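PDB 6OYC: glycosylation Associate Protein 2 from Streptococcus agalactiae serotype V, which probably acts with its partners Gap1 and Gap3 in the glycosylation and accessory Sec export of serine-rich surface adhesins. Local coordinates for residues 137-142 with 174-179; 169-174 with 242-247; 186-191 with 230-235; 202-207 with 238-243. All blocks are in the same frame, centred on the assembly; numbering follows the deposited sequence.

Overall arrangement
Contacts 1, 2 and 4 are successive joints of one five-stranded antiparallel sheet, ordered 140-142, 168-180, 238-247, 198-208 and 215-222. Contact 2 shares strand 168-180 with contact 1 and strand 238-247 with contact 4; the centres of neighbouring joints lie 11 to 12 Å apart. Contact 3 belongs to the other antiparallel sheet, where 230-232 pairs with 185-195, and its centre is about 11 Å from contact 4, with Leu188 packing on Ile204 and Leu240. Along the chain contact 1 closes before contacts 3 and 4 open, while contact 2 spans both. Together they join strands of what appears as a two-sheet beta sandwich, apart from the alpha/beta parts of the chain.

Contact 1 of 4, residues 137-142 with 174-179; sequences VSQIQI and FAYNIP
Phe174 and Ile140 lie opposite one another on neighbouring strands, where the short strand 140-142 forms an edge of a five-stranded antiparallel sheet, beside strand 168-180. They make a non-hydrogen-bonded pair, CA atoms 4.7 Å apart, and their side chains lie side by side, pointing the same way. A chi2 of 81° turns one face of the Phe174 ring to Ile140: CG1 stands over it, displaced toward the rim and 3.7 Å from CE2, in a CH-pi contact. Strand 251-262 of the second sheet meets both side chains, through Leu254 for Ile140 and Leu257 for Phe174. In the plane of the same ring, at its edge, Gln139 OE1 lies 3.9 Å from CD2.

Ala175 comes next, and its N donates to Gln139 O at 3.1 Å. Its CB touches Gln141 OE1 (3.3 Å), an oxygen whose hydrogen bond comes from Asn173 ND2.

At Tyr176 the backbone N reaches Gln139 OE1 at 3.4 Å, a weak bond. Gln139 bends at chi2 (-146°), and its CD ends 3.5 Å from Tyr176 CD2. The amide is turned 76° from the phenol ring, whose edge takes OE1 in its plane. Beyond Tyr176 the contact with 137-142 ends, while the pairing with strand 238-247 on the other side goes on: Asn177 ND2 hydrogen-bonds Leu240 O.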
loop_
_atom_site.group_PDB
_atom_site.type_symbol
_atom_site.label_atom_id
_atom_site.label_comp_id
_atom_site.label_asym_id
_atom_site.label_seq_id
_atom_site.Cartn_x
_atom_site.Cartn_y
_atom_site.Cartn_z
ATOM N N VAL B 137 -7.848 -4.847 -18.475
ATOM C CA VAL B 137 -7.650 -4.942 -19.917
ATOM C C VAL B 137 -8.956 -5.203 -20.648
ATOM O O VAL B 137 -9.019 -5.040 -21.873
ATOM C CB VAL B 137 -6.599 -6.023 -20.298
ATOM C CG1 VAL B 137 -5.205 -5.618 -19.838
ATOM C CG2 VAL B 137 -6.975 -7.407 -19.771
ATOM N N SER B 138 -10.010 -5.602 -19.933
ATOM C CA SER B 138 -11.298 -5.767 -20.597
ATOM C C SER B 138 -11.843 -4.435 -21.092
ATOM O O SER B 138 -12.565 -4.405 -22.091
ATOM C CB SER B 138 -12.302 -6.426 -19.657
ATOM O OG SER B 138 -12.470 -5.635 -18.504
ATOM N N GLN B 139 -11.527 -3.338 -20.388
ATOM C CA GLN B 139 -11.838 -1.978 -20.827
ATOM C C GLN B 139 -11.200 -1.598 -22.156
ATOM O O GLN B 139 -11.548 -0.549 -22.718
ATOM C CB GLN B 139 -11.292 -0.954 -19.841
ATOM C CG GLN B 139 -12.037 -0.746 -18.631
ATOM C CD GLN B 139 -11.930 0.683 -18.241
ATOM O OE1 GLN B 139 -11.589 1.574 -19.077
ATOM N NE2 GLN B 139 -12.237 0.948 -16.983
ATOM N N ILE B 140 -10.187 -2.332 -22.591
ATOM C CA ILE B 140 -9.383 -1.905 -23.726
ATOM C C ILE B 140 -10.157 -2.148 -25.018
ATOM O O ILE B 140 -10.798 -3.196 -25.197
ATOM C CB ILE B 140 -8.023 -2.625 -23.715
ATOM C CG1 ILE B 140 -7.216 -2.174 -22.502
ATOM C CG2 ILE B 140 -7.248 -2.364 -25.010
ATOM C CD1 ILE B 140 -5.812 -2.757 -22.433
ATOM N N GLN B 141 -10.142 -1.157 -25.902
ATOM C CA GLN B 141 -10.709 -1.282 -27.244
ATOM C C GLN B 141 -9.551 -1.170 -28.235
ATOM O O GLN B 141 -9.017 -0.077 -28.458
ATOM C CB GLN B 141 -11.780 -0.222 -27.487
ATOM C CG GLN B 141 -13.016 -0.399 -26.619
ATOM C CD GLN B 141 -13.931 0.817 -26.609
ATOM O OE1 GLN B 141 -13.490 1.958 -26.413
ATOM N NE2 GLN B 141 -15.210 0.577 -26.819
ATOM N N ILE B 142 -9.136 -2.306 -28.799
ATOM C CA ILE B 142 -8.068 -2.314 -29.791
ATOM C C ILE B 142 -8.605 -1.742 -31.094
ATOM O O ILE B 142 -9.798 -1.856 -31.397
ATOM C CB ILE B 142 -7.527 -3.747 -29.983
ATOM C CG1 ILE B 142 -7.014 -4.295 -28.656
ATOM C CG2 ILE B 142 -6.366 -3.802 -31.005
ATOM C CD1 ILE B 142 -7.199 -5.794 -28.558
ATOM N N PHE B 174 -8.547 3.149 -23.960
ATOM C CA PHE B 174 -9.397 2.730 -22.860
ATOM C C PHE B 174 -10.767 3.356 -23.073
ATOM O O PHE B 174 -10.862 4.543 -23.404
ATOM C CB PHE B 174 -8.801 3.141 -21.509
ATOM C CG PHE B 174 -7.653 2.272 -21.088
ATOM C CD1 PHE B 174 -6.377 2.482 -21.604
ATOM C CD2 PHE B 174 -7.854 1.215 -20.215
ATOM C CE1 PHE B 174 -5.308 1.652 -21.238
ATOM C CE2 PHE B 174 -6.795 0.390 -19.832
ATOM C CZ PHE B 174 -5.516 0.607 -20.351
ATOM N N ALA B 175 -11.819 2.543 -22.910
ATOM C CA ALA B 175 -13.179 3.019 -23.159
ATOM C C ALA B 175 -13.651 4.037 -22.122
ATOM O O ALA B 175 -14.429 4.945 -22.460
ATOM C CB ALA B 175 -14.149 1.838 -23.191
ATOM N N TYR B 176 -13.211 3.916 -20.873
ATOM C CA TYR B 176 -13.761 4.746 -19.807
ATOM C C TYR B 176 -12.812 5.866 -19.401
ATOM O O TYR B 176 -11.617 5.849 -19.700
ATOM C CB TYR B 176 -14.117 3.896 -18.586
ATOM C CG TYR B 176 -15.306 3.030 -18.875
ATOM C CD1 TYR B 176 -16.593 3.540 -18.777
ATOM C CD2 TYR B 176 -15.145 1.711 -19.297
ATOM C CE1 TYR B 176 -17.691 2.751 -19.060
ATOM C CE2 TYR B 176 -16.239 0.920 -19.582
ATOM C CZ TYR B 176 -17.510 1.442 -19.470
ATOM O OH TYR B 176 -18.606 0.647 -19.768
ATOM N N ASN B 177 -13.364 6.843 -18.697
ATOM C CA ASN B 177 -12.584 7.983 -18.249
ATOM C C ASN B 177 -12.190 7.823 -16.791
ATOM O O ASN B 177 -12.880 7.170 -16.001
ATOM C CB ASN B 177 -13.363 9.280 -18.454
ATOM C CG ASN B 177 -13.718 9.499 -19.921
ATOM O OD1 ASN B 177 -14.894 9.509 -20.298
ATOM N ND2 ASN B 177 -12.693 9.641 -20.760
ATOM N N ILE B 178 -11.069 8.436 -16.442
ATOM C CA ILE B 178 -10.483 8.371 -15.110
ATOM C C ILE B 178 -10.714 9.714 -14.434
ATOM O O ILE B 178 -10.242 10.739 -14.945
ATOM C CB ILE B 178 -8.988 8.055 -15.179
ATOM C CG1 ILE B 178 -8.761 6.750 -15.933
ATOM C CG2 ILE B 178 -8.412 7.962 -13.788
ATOM C CD1 ILE B 178 -7.302 6.429 -16.137
ATOM N N PRO B 179 -11.414 9.759 -13.301
ATOM C CA PRO B 179 -11.588 11.024 -12.580
ATOM C C PRO B 179 -10.244 11.675 -12.285
ATOM O O PRO B 179 -9.314 11.032 -11.807
ATOM C CB PRO B 179 -12.294 10.601 -11.284
ATOM C CG PRO B 179 -12.907 9.252 -11.598
ATOM C CD PRO B 179 -11.951 8.608 -12.556
#

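Contact 2 of 4, residues 169-174 with 242-247; sequences SFLLNF and VKLFAK
A classic beta bulge in strand 168-180 sets Leu171 and Leu172 together against Leu244 of strand 238-247, in the middle of the five-stranded antiparallel sheet. Leu171 N donates to Leu244 O at 3.0 Å. Leu172 N donates to Leu244 O as well, more weakly, at 3.4 Å. The return bond, Leu244 N to Leu172 O, is firm at 2.8 Å. Leu171 supplies the extra residue, its psi of -44° turning the chain out of the extended form, and the register moves by one: Phe170 pairs with Phe245 before the bulge, Asn173 with Lys243 after it.

The bulge also gives Leu244 two leucine neighbours. Its CD2 lies 3.8 Å from Leu171 CD2, the two chains side by side. Leu172 has CG between its backbone N and carbonyl carbon (chi1 62°), and both CG and CD1 of Leu172 lie 3.9 Å from Leu244 CB. Leu254 of the facing sheet packs on both Leu172 and Leu244.

On the opposite face Phe170 turns its edge to the face of the Phe245 ring, a T-shaped pair with centroids 5.9 Å apart and planes at 70°. Asn173 ND2, besides its bond to Gln141, donates to Phe174 O at 3.1 Å, approaching from above that carbonyl's plane. Val242 CG1 touches Phe174 CD1 at 3.7 Å, and a water bridges Phe174 O to Val242 N. The doubled donors on one carbonyl, with the one-residue slip, are the signature of a classic bulge in an antiparallel sheet.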
loop_
_atom_site.group_PDB
_atom_site.type_symbol
_atom_site.label_atom_id
_atom_site.label_comp_id
_atom_site.label_asym_id
_atom_site.label_seq_id
_atom_site.Cartn_x
_atom_site.Cartn_y
_atom_site.Cartn_z
ATOM N N SER B 169 1.821 4.704 -34.008
ATOM C CA SER B 169 0.533 4.474 -34.651
ATOM C C SER B 169 -0.483 4.050 -33.612
ATOM O O SER B 169 -0.194 3.182 -32.779
ATOM C CB SER B 169 0.612 3.384 -35.718
ATOM O OG SER B 169 1.469 3.794 -36.749
ATOM N N PHE B 170 -1.677 4.640 -33.697
ATOM C CA PHE B 170 -2.736 4.320 -32.752
ATOM C C PHE B 170 -2.948 2.817 -32.699
ATOM O O PHE B 170 -3.107 2.162 -33.730
ATOM C CB PHE B 170 -4.040 5.026 -33.134
ATOM C CG PHE B 170 -5.208 4.647 -32.259
ATOM C CD1 PHE B 170 -5.238 5.022 -30.920
ATOM C CD2 PHE B 170 -6.273 3.910 -32.769
ATOM C CE1 PHE B 170 -6.315 4.687 -30.100
ATOM C CE2 PHE B 170 -7.362 3.571 -31.958
ATOM C CZ PHE B 170 -7.374 3.959 -30.616
ATOM N N LEU B 171 -2.913 2.266 -31.496
ATOM C CA LEU B 171 -3.127 0.839 -31.317
ATOM C C LEU B 171 -4.410 0.521 -30.563
ATOM O O LEU B 171 -5.146 -0.389 -30.969
ATOM C CB LEU B 171 -1.937 0.208 -30.588
ATOM C CG LEU B 171 -2.144 -1.278 -30.271
ATOM C CD1 LEU B 171 -2.355 -2.093 -31.552
ATOM C CD2 LEU B 171 -0.983 -1.808 -29.472
ATOM N N LEU B 172 -4.704 1.251 -29.480
ATOM C CA LEU B 172 -5.848 0.947 -28.627
ATOM C C LEU B 172 -6.177 2.147 -27.749
ATOM O O LEU B 172 -5.329 2.999 -27.480
ATOM C CB LEU B 172 -5.577 -0.281 -27.749
ATOM C CG LEU B 172 -4.421 -0.166 -26.743
ATOM C CD1 LEU B 172 -4.915 0.342 -25.389
ATOM C CD2 LEU B 172 -3.742 -1.523 -26.587
ATOM N N ASN B 173 -7.406 2.180 -27.257
ATOM C CA ASN B 173 -7.777 3.151 -26.244
ATOM C C ASN B 173 -8.455 2.438 -25.086
ATOM O O ASN B 173 -8.856 1.273 -25.187
ATOM C CB ASN B 173 -8.699 4.232 -26.802
ATOM C CG ASN B 173 -10.031 3.672 -27.276
ATOM O OD1 ASN B 173 -10.161 3.240 -28.427
ATOM N ND2 ASN B 173 -11.014 3.640 -26.379
ATOM N N PHE B 174 -8.547 3.149 -23.960
ATOM C CA PHE B 174 -9.397 2.730 -22.860
ATOM C C PHE B 174 -10.767 3.356 -23.073
ATOM O O PHE B 174 -10.862 4.543 -23.404
ATOM C CB PHE B 174 -8.801 3.141 -21.509
ATOM C CG PHE B 174 -7.653 2.272 -21.088
ATOM C CD1 PHE B 174 -6.377 2.482 -21.604
ATOM C CD2 PHE B 174 -7.854 1.215 -20.215
ATOM C CE1 PHE B 174 -5.308 1.652 -21.238
ATOM C CE2 PHE B 174 -6.795 0.390 -19.832
ATOM C CZ PHE B 174 -5.516 0.607 -20.351
ATOM N N VAL B 242 -7.536 7.924 -22.255
ATOM C CA VAL B 242 -6.218 7.309 -22.381
ATOM C C VAL B 242 -6.162 6.561 -23.696
ATOM O O VAL B 242 -7.048 5.742 -23.974
ATOM C CB VAL B 242 -5.915 6.361 -21.206
ATOM C CG1 VAL B 242 -4.554 5.691 -21.398
ATOM C CG2 VAL B 242 -5.947 7.125 -19.915
ATOM N N LYS B 243 -5.139 6.868 -24.512
ATOM C CA LYS B 243 -4.854 6.208 -25.782
ATOM C C LYS B 243 -3.422 5.678 -25.770
ATOM O O LYS B 243 -2.527 6.292 -25.189
ATOM C CB LYS B 243 -5.022 7.174 -26.976
ATOM C CG LYS B 243 -6.412 7.780 -27.111
ATOM C CD LYS B 243 -6.370 9.213 -27.639
ATOM C CE LYS B 243 -6.320 10.244 -26.504
ATOM N NZ LYS B 243 -6.750 11.600 -26.998
ATOM N N LEU B 244 -3.196 4.545 -26.421
ATOM C CA LEU B 244 -1.855 3.990 -26.551
ATOM C C LEU B 244 -1.478 3.917 -28.032
ATOM O O LEU B 244 -2.280 3.483 -28.859
ATOM C CB LEU B 244 -1.762 2.614 -25.882
ATOM C CG LEU B 244 -0.420 1.861 -25.888
ATOM C CD1 LEU B 244 -0.367 0.875 -24.781
ATOM C CD2 LEU B 244 -0.272 1.082 -27.155
ATOM N N PHE B 245 -0.280 4.392 -28.356
ATOM C CA PHE B 245 0.320 4.294 -29.679
ATOM C C PHE B 245 1.532 3.370 -29.606
ATOM O O PHE B 245 2.140 3.201 -28.543
ATOM C CB PHE B 245 0.770 5.666 -30.206
ATOM C CG PHE B 245 -0.354 6.629 -30.447
ATOM C CD1 PHE B 245 -1.048 7.191 -29.397
ATOM C CD2 PHE B 245 -0.696 7.005 -31.731
ATOM C CE1 PHE B 245 -2.091 8.081 -29.637
ATOM C CE2 PHE B 245 -1.729 7.899 -31.966
ATOM C CZ PHE B 245 -2.422 8.430 -30.917
ATOM N N ALA B 246 1.873 2.773 -30.745
ATOM C CA ALA B 246 2.991 1.851 -30.832
ATOM C C ALA B 246 3.643 1.972 -32.201
ATOM O O ALA B 246 3.056 2.486 -33.159
ATOM C CB ALA B 246 2.561 0.398 -30.600
ATOM N N LYS B 247 4.875 1.484 -32.271
ATOM C CA LYS B 247 5.610 1.373 -33.517
ATOM C C LYS B 247 6.631 0.248 -33.383
ATOM O O LYS B 247 7.060 -0.104 -32.277
ATOM C CB LYS B 247 6.297 2.690 -33.888
ATOM C CG LYS B 247 7.330 3.174 -32.892
ATOM C CD LYS B 247 8.066 4.360 -33.486
ATOM C CE LYS B 247 9.187 4.851 -32.609
ATOM N NZ LYS B 247 9.999 5.844 -33.382
HETATM O O HOH W 1 -9.848 6.546 -21.921
#

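Contact 3 of 4, residues 186-191 with 230-235; sequences NELFLE and ISLESD
Leu188 and Leu232, with Asn186 and Ile230, carry the pairing of strand 185-195 with the short strand 230-232, a regular antiparallel ladder in the branched sheet that forms the second layer of the beta sandwich. On its other side strand 185-195 is bonded to strand 251-262.

Four backbone hydrogen bonds hold the ladder, two for Asn186 with Leu232 and two for Leu188 with Ile230. The shortest runs from Asn186 N to Leu232 O, 2.7 Å. Between them lies the non-hydrogen-bonded pair Glu187 and Ser231, where Glu187 CA comes 3.2 Å from Ile230 O in a CA-H...O contact.

Asn186 adds a side-chain bond. A chi2 of -88° turns its amide so that ND2 makes a weak bond to Leu232 O at 3.3 Å, and that oxygen receives two donors from one residue. OD1 is taken by the N-H of Ser181.

On the face shared with Asn186, which looks into the sandwich, apolar contacts join the strands. Leu188 CD1 meets Leu232 CD1 at 3.9 Å. Leu188 CB rests 4.1 Å from Ile230 CB. Phe180 and Phe221 of the facing sheet close over Leu232.

On the face of Glu187 and Ser231, water does the joining: one molecule donates to Glu187 OE2 at 3.0 Å and is hydrogen-bonded to Ser231 OG at 2.9 Å.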
loop_
_atom_site.group_PDB
_atom_site.type_symbol
_atom_site.label_atom_id
_atom_site.label_comp_id
_atom_site.label_asym_id
_atom_site.label_seq_id
_atom_site.Cartn_x
_atom_site.Cartn_y
_atom_site.Cartn_z
ATOM N N ASN B 186 -2.555 13.003 -9.352
ATOM C CA ASN B 186 -3.262 11.902 -9.992
ATOM C C ASN B 186 -2.211 10.931 -10.494
ATOM O O ASN B 186 -1.470 11.241 -11.433
ATOM C CB ASN B 186 -4.156 12.397 -11.121
ATOM C CG ASN B 186 -5.206 13.362 -10.625
ATOM O OD1 ASN B 186 -6.289 12.954 -10.216
ATOM N ND2 ASN B 186 -4.873 14.654 -10.621
ATOM N N GLU B 187 -2.138 9.773 -9.847
ATOM C CA GLU B 187 -1.144 8.777 -10.161
ATOM C C GLU B 187 -1.692 7.799 -11.181
ATOM O O GLU B 187 -2.837 7.361 -11.088
ATOM C CB GLU B 187 -0.717 8.028 -8.895
ATOM C CG GLU B 187 0.284 8.779 -8.064
ATOM C CD GLU B 187 0.801 7.986 -6.851
ATOM O OE1 GLU B 187 0.233 6.923 -6.508
ATOM O OE2 GLU B 187 1.789 8.444 -6.239
ATOM N N LEU B 188 -0.857 7.440 -12.137
ATOM C CA LEU B 188 -1.134 6.373 -13.077
ATOM C C LEU B 188 0.053 5.425 -13.071
ATOM O O LEU B 188 1.197 5.875 -12.977
ATOM C CB LEU B 188 -1.354 6.936 -14.495
ATOM C CG LEU B 188 -2.462 7.987 -14.599
ATOM C CD1 LEU B 188 -2.415 8.720 -15.933
ATOM C CD2 LEU B 188 -3.814 7.330 -14.404
ATOM N N PHE B 189 -0.211 4.121 -13.200
ATOM C CA PHE B 189 0.867 3.166 -13.453
ATOM C C PHE B 189 0.351 2.008 -14.296
ATOM O O PHE B 189 -0.604 1.326 -13.911
ATOM C CB PHE B 189 1.476 2.630 -12.149
ATOM C CG PHE B 189 2.490 1.566 -12.383
ATOM C CD1 PHE B 189 3.658 1.858 -13.074
ATOM C CD2 PHE B 189 2.265 0.266 -11.965
ATOM C CE1 PHE B 189 4.594 0.886 -13.333
ATOM C CE2 PHE B 189 3.201 -0.714 -12.218
ATOM C CZ PHE B 189 4.366 -0.404 -12.906
ATOM N N LEU B 190 0.999 1.764 -15.422
ATOM C CA LEU B 190 0.582 0.733 -16.367
ATOM C C LEU B 190 1.531 -0.459 -16.251
ATOM O O LEU B 190 2.708 -0.356 -16.605
ATOM C CB LEU B 190 0.584 1.290 -17.786
ATOM C CG LEU B 190 0.364 0.306 -18.918
ATOM C CD1 LEU B 190 -1.085 -0.118 -18.868
ATOM C CD2 LEU B 190 0.719 0.933 -20.290
ATOM N N GLU B 191 1.026 -1.580 -15.755
ATOM C CA GLU B 191 1.751 -2.839 -15.843
ATOM C C GLU B 191 1.882 -3.249 -17.292
ATOM O O GLU B 191 0.872 -3.438 -17.977
ATOM C CB GLU B 191 1.007 -3.936 -15.106
ATOM C CG GLU B 191 1.243 -3.992 -13.670
ATOM C CD GLU B 191 0.535 -5.179 -13.076
ATOM O OE1 GLU B 191 -0.225 -4.946 -12.101
ATOM O OE2 GLU B 191 0.741 -6.318 -13.594
ATOM N N ILE B 230 3.511 7.549 -12.987
ATOM C CA ILE B 230 3.186 8.816 -13.627
ATOM C C ILE B 230 2.390 9.639 -12.632
ATOM O O ILE B 230 1.420 9.144 -12.047
ATOM C CB ILE B 230 2.395 8.594 -14.926
ATOM C CG1 ILE B 230 3.251 7.836 -15.943
ATOM C CG2 ILE B 230 1.893 9.914 -15.500
ATOM C CD1 ILE B 230 2.454 7.404 -17.186
ATOM N N SER B 231 2.801 10.885 -12.425
ATOM C CA SER B 231 2.193 11.725 -11.400
ATOM C C SER B 231 1.770 13.032 -12.047
ATOM O O SER B 231 2.619 13.859 -12.401
ATOM C CB SER B 231 3.153 11.965 -10.229
ATOM O OG SER B 231 2.551 12.796 -9.253
ATOM N N LEU B 232 0.461 13.212 -12.191
ATOM C CA LEU B 232 -0.128 14.325 -12.921
ATOM C C LEU B 232 -0.842 15.265 -11.970
ATOM O O LEU B 232 -1.564 14.835 -11.069
ATOM C CB LEU B 232 -1.141 13.842 -13.953
ATOM C CG LEU B 232 -0.575 12.876 -14.990
ATOM C CD1 LEU B 232 -1.635 12.580 -16.060
ATOM C CD2 LEU B 232 0.658 13.525 -15.583
ATOM N N GLU B 233 -0.716 16.547 -12.233
ATOM C CA GLU B 233 -1.280 17.520 -11.332
ATOM C C GLU B 233 -1.657 18.738 -12.149
ATOM O O GLU B 233 -0.851 19.224 -12.943
ATOM C CB GLU B 233 -0.243 17.848 -10.252
ATOM C CG GLU B 233 -0.577 18.947 -9.368
ATOM C CD GLU B 233 -0.038 20.274 -9.837
ATOM O OE1 GLU B 233 1.196 20.447 -9.927
ATOM O OE2 GLU B 233 -0.880 21.159 -10.059
ATOM N N SER B 234 -2.884 19.213 -11.972
ATOM C CA SER B 234 -3.309 20.445 -12.613
ATOM C C SER B 234 -4.426 21.050 -11.788
ATOM O O SER B 234 -5.132 20.345 -11.068
ATOM C CB SER B 234 -3.798 20.207 -14.054
ATOM O OG SER B 234 -4.522 21.326 -14.528
ATOM N N ASP B 235 -4.604 22.356 -11.907
ATOM C CA ASP B 235 -5.696 22.958 -11.160
ATOM C C ASP B 235 -7.033 22.879 -11.886
ATOM O O ASP B 235 -8.042 23.338 -11.343
ATOM C CB ASP B 235 -5.361 24.395 -10.788
ATOM C CG ASP B 235 -4.173 24.482 -9.809
ATOM O OD1 ASP B 235 -3.457 25.509 -9.826
ATOM O OD2 ASP B 235 -3.975 23.526 -9.013
HETATM O O HOH W 2 1.964 11.397 -6.770
#

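Contact 4 of 4, residues 202-207 with 238-243; sequences LVISLI and GSLAVK
Ser205 OG is gripped twice: Lys243 NZ donates to it across the strands at 2.9 Å, and Glu218 OE1 of strand 215-222 is its second hydrogen-bonding partner. Bends at chi2 and chi3 (-92°, which places CE) carry the lysine chain across to strand 198-208, and Lys243 CE passes 4.1 Å from Val203 CG1. A long, weak ion pair also links NZ to Glu218.

The strands form an unbroken antiparallel ladder inside the five-stranded sheet. Val203 with Lys243, Ser205 with Ala241 and Ile207 with Ser239 are hydrogen-bonded pairs, each closed by two backbone bonds. On the same face as Ser205, Ile207 CD1 touches Ala241 CB at 3.9 Å.

The other face is apolar and looks into the sandwich. Ile204 CG2 sits against the fork of Leu240, 3.7 Å from CD1 and 3.8 Å from CD2, the two side chains crossing obliquely, and Leu188 of the opposing sheet packs on both. At the Leu202 end, Leu202 CD1 meets Val242 CG1 at 3.8 Å.

At the other end Gly238 CA comes within 3.1 Å of Ile207 O. That oxygen also accepts from a water, which is hydrogen-bonded to Ser239 OG at 2.8 Å.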
loop_
_atom_site.group_PDB
_atom_site.type_symbol
_atom_site.label_atom_id
_atom_site.label_comp_id
_atom_site.label_asym_id
_atom_site.label_seq_id
_atom_site.Cartn_x
_atom_site.Cartn_y
_atom_site.Cartn_z
ATOM N N LEU B 202 1.875 6.476 -24.483
ATOM C CA LEU B 202 0.578 6.716 -23.877
ATOM C C LEU B 202 0.231 8.193 -24.025
ATOM O O LEU B 202 1.019 9.054 -23.626
ATOM C CB LEU B 202 0.625 6.328 -22.401
ATOM C CG LEU B 202 -0.602 5.752 -21.725
ATOM C CD1 LEU B 202 -1.083 4.514 -22.472
ATOM C CD2 LEU B 202 -0.248 5.429 -20.289
ATOM N N VAL B 203 -0.936 8.486 -24.596
ATOM C CA VAL B 203 -1.448 9.849 -24.689
ATOM C C VAL B 203 -2.620 9.988 -23.726
ATOM O O VAL B 203 -3.537 9.160 -23.716
ATOM C CB VAL B 203 -1.850 10.216 -26.127
ATOM C CG1 VAL B 203 -2.488 11.583 -26.159
ATOM C CG2 VAL B 203 -0.632 10.162 -27.033
ATOM N N ILE B 204 -2.564 11.011 -22.886
ATOM C CA ILE B 204 -3.501 11.202 -21.795
ATOM C C ILE B 204 -4.082 12.593 -21.967
ATOM O O ILE B 204 -3.335 13.579 -21.944
ATOM C CB ILE B 204 -2.806 11.044 -20.427
ATOM C CG1 ILE B 204 -2.171 9.661 -20.346
ATOM C CG2 ILE B 204 -3.783 11.254 -19.249
ATOM C CD1 ILE B 204 -1.144 9.539 -19.301
ATOM N N SER B 205 -5.403 12.668 -22.155
ATOM C CA SER B 205 -6.119 13.911 -22.446
ATOM C C SER B 205 -7.073 14.265 -21.302
ATOM O O SER B 205 -7.933 13.456 -20.925
ATOM C CB SER B 205 -6.911 13.797 -23.763
ATOM O OG SER B 205 -6.107 13.379 -24.861
ATOM N N LEU B 206 -6.952 15.486 -20.785
ATOM C CA LEU B 206 -7.793 15.954 -19.684
ATOM C C LEU B 206 -9.028 16.673 -20.239
ATOM O O LEU B 206 -8.929 17.794 -20.754
ATOM C CB LEU B 206 -6.994 16.870 -18.767
ATOM C CG LEU B 206 -7.749 17.516 -17.601
ATOM C CD1 LEU B 206 -8.445 16.459 -16.742
ATOM C CD2 LEU B 206 -6.766 18.358 -16.771
ATOM N N ILE B 207 -10.190 16.032 -20.122
ATOM C CA ILE B 207 -11.468 16.614 -20.529
ATOM C C ILE B 207 -12.024 17.418 -19.355
ATOM O O ILE B 207 -12.243 16.864 -18.274
ATOM C CB ILE B 207 -12.460 15.517 -20.974
ATOM C CG1 ILE B 207 -11.888 14.709 -22.151
ATOM C CG2 ILE B 207 -13.836 16.117 -21.336
ATOM C CD1 ILE B 207 -12.159 13.207 -22.070
ATOM N N GLY B 238 -11.483 17.437 -14.036
ATOM C CA GLY B 238 -12.176 16.770 -15.127
ATOM C C GLY B 238 -12.021 15.261 -15.136
ATOM O O GLY B 238 -12.069 14.619 -14.080
ATOM N N SER B 239 -11.836 14.671 -16.318
ATOM C CA SER B 239 -11.533 13.250 -16.385
ATOM C C SER B 239 -10.585 13.002 -17.544
ATOM O O SER B 239 -10.424 13.842 -18.438
ATOM C CB SER B 239 -12.793 12.388 -16.521
ATOM O OG SER B 239 -13.552 12.740 -17.658
ATOM N N LEU B 240 -9.939 11.842 -17.504
ATOM C CA LEU B 240 -8.894 11.493 -18.450
ATOM C C LEU B 240 -9.411 10.514 -19.494
ATOM O O LEU B 240 -10.120 9.561 -19.167
ATOM C CB LEU B 240 -7.708 10.852 -17.737
ATOM C CG LEU B 240 -6.979 11.670 -16.688
ATOM C CD1 LEU B 240 -5.786 10.859 -16.169
ATOM C CD2 LEU B 240 -6.554 13.021 -17.288
ATOM N N ALA B 241 -9.027 10.741 -20.746
ATOM C CA ALA B 241 -9.099 9.731 -21.795
ATOM C C ALA B 241 -7.691 9.238 -22.104
ATOM O O ALA B 241 -6.752 10.036 -22.193
ATOM C CB ALA B 241 -9.746 10.291 -23.059
ATOM N N VAL B 242 -7.536 7.924 -22.255
ATOM C CA VAL B 242 -6.218 7.309 -22.381
ATOM C C VAL B 242 -6.162 6.561 -23.696
ATOM O O VAL B 242 -7.048 5.742 -23.974
ATOM C CB VAL B 242 -5.915 6.361 -21.206
ATOM C CG1 VAL B 242 -4.554 5.691 -21.398
ATOM C CG2 VAL B 242 -5.947 7.125 -19.915
ATOM N N LYS B 243 -5.139 6.868 -24.512
ATOM C CA LYS B 243 -4.854 6.208 -25.782
ATOM C C LYS B 243 -3.422 5.678 -25.770
ATOM O O LYS B 243 -2.527 6.292 -25.189
ATOM C CB LYS B 243 -5.022 7.174 -26.976
ATOM C CG LYS B 243 -6.412 7.780 -27.111
ATOM C CD LYS B 243 -6.370 9.213 -27.639
ATOM C CE LYS B 243 -6.320 10.244 -26.504
ATOM N NZ LYS B 243 -6.750 11.600 -26.998
HETATM O O HOH W 3 -14.808 15.195 -17.795
#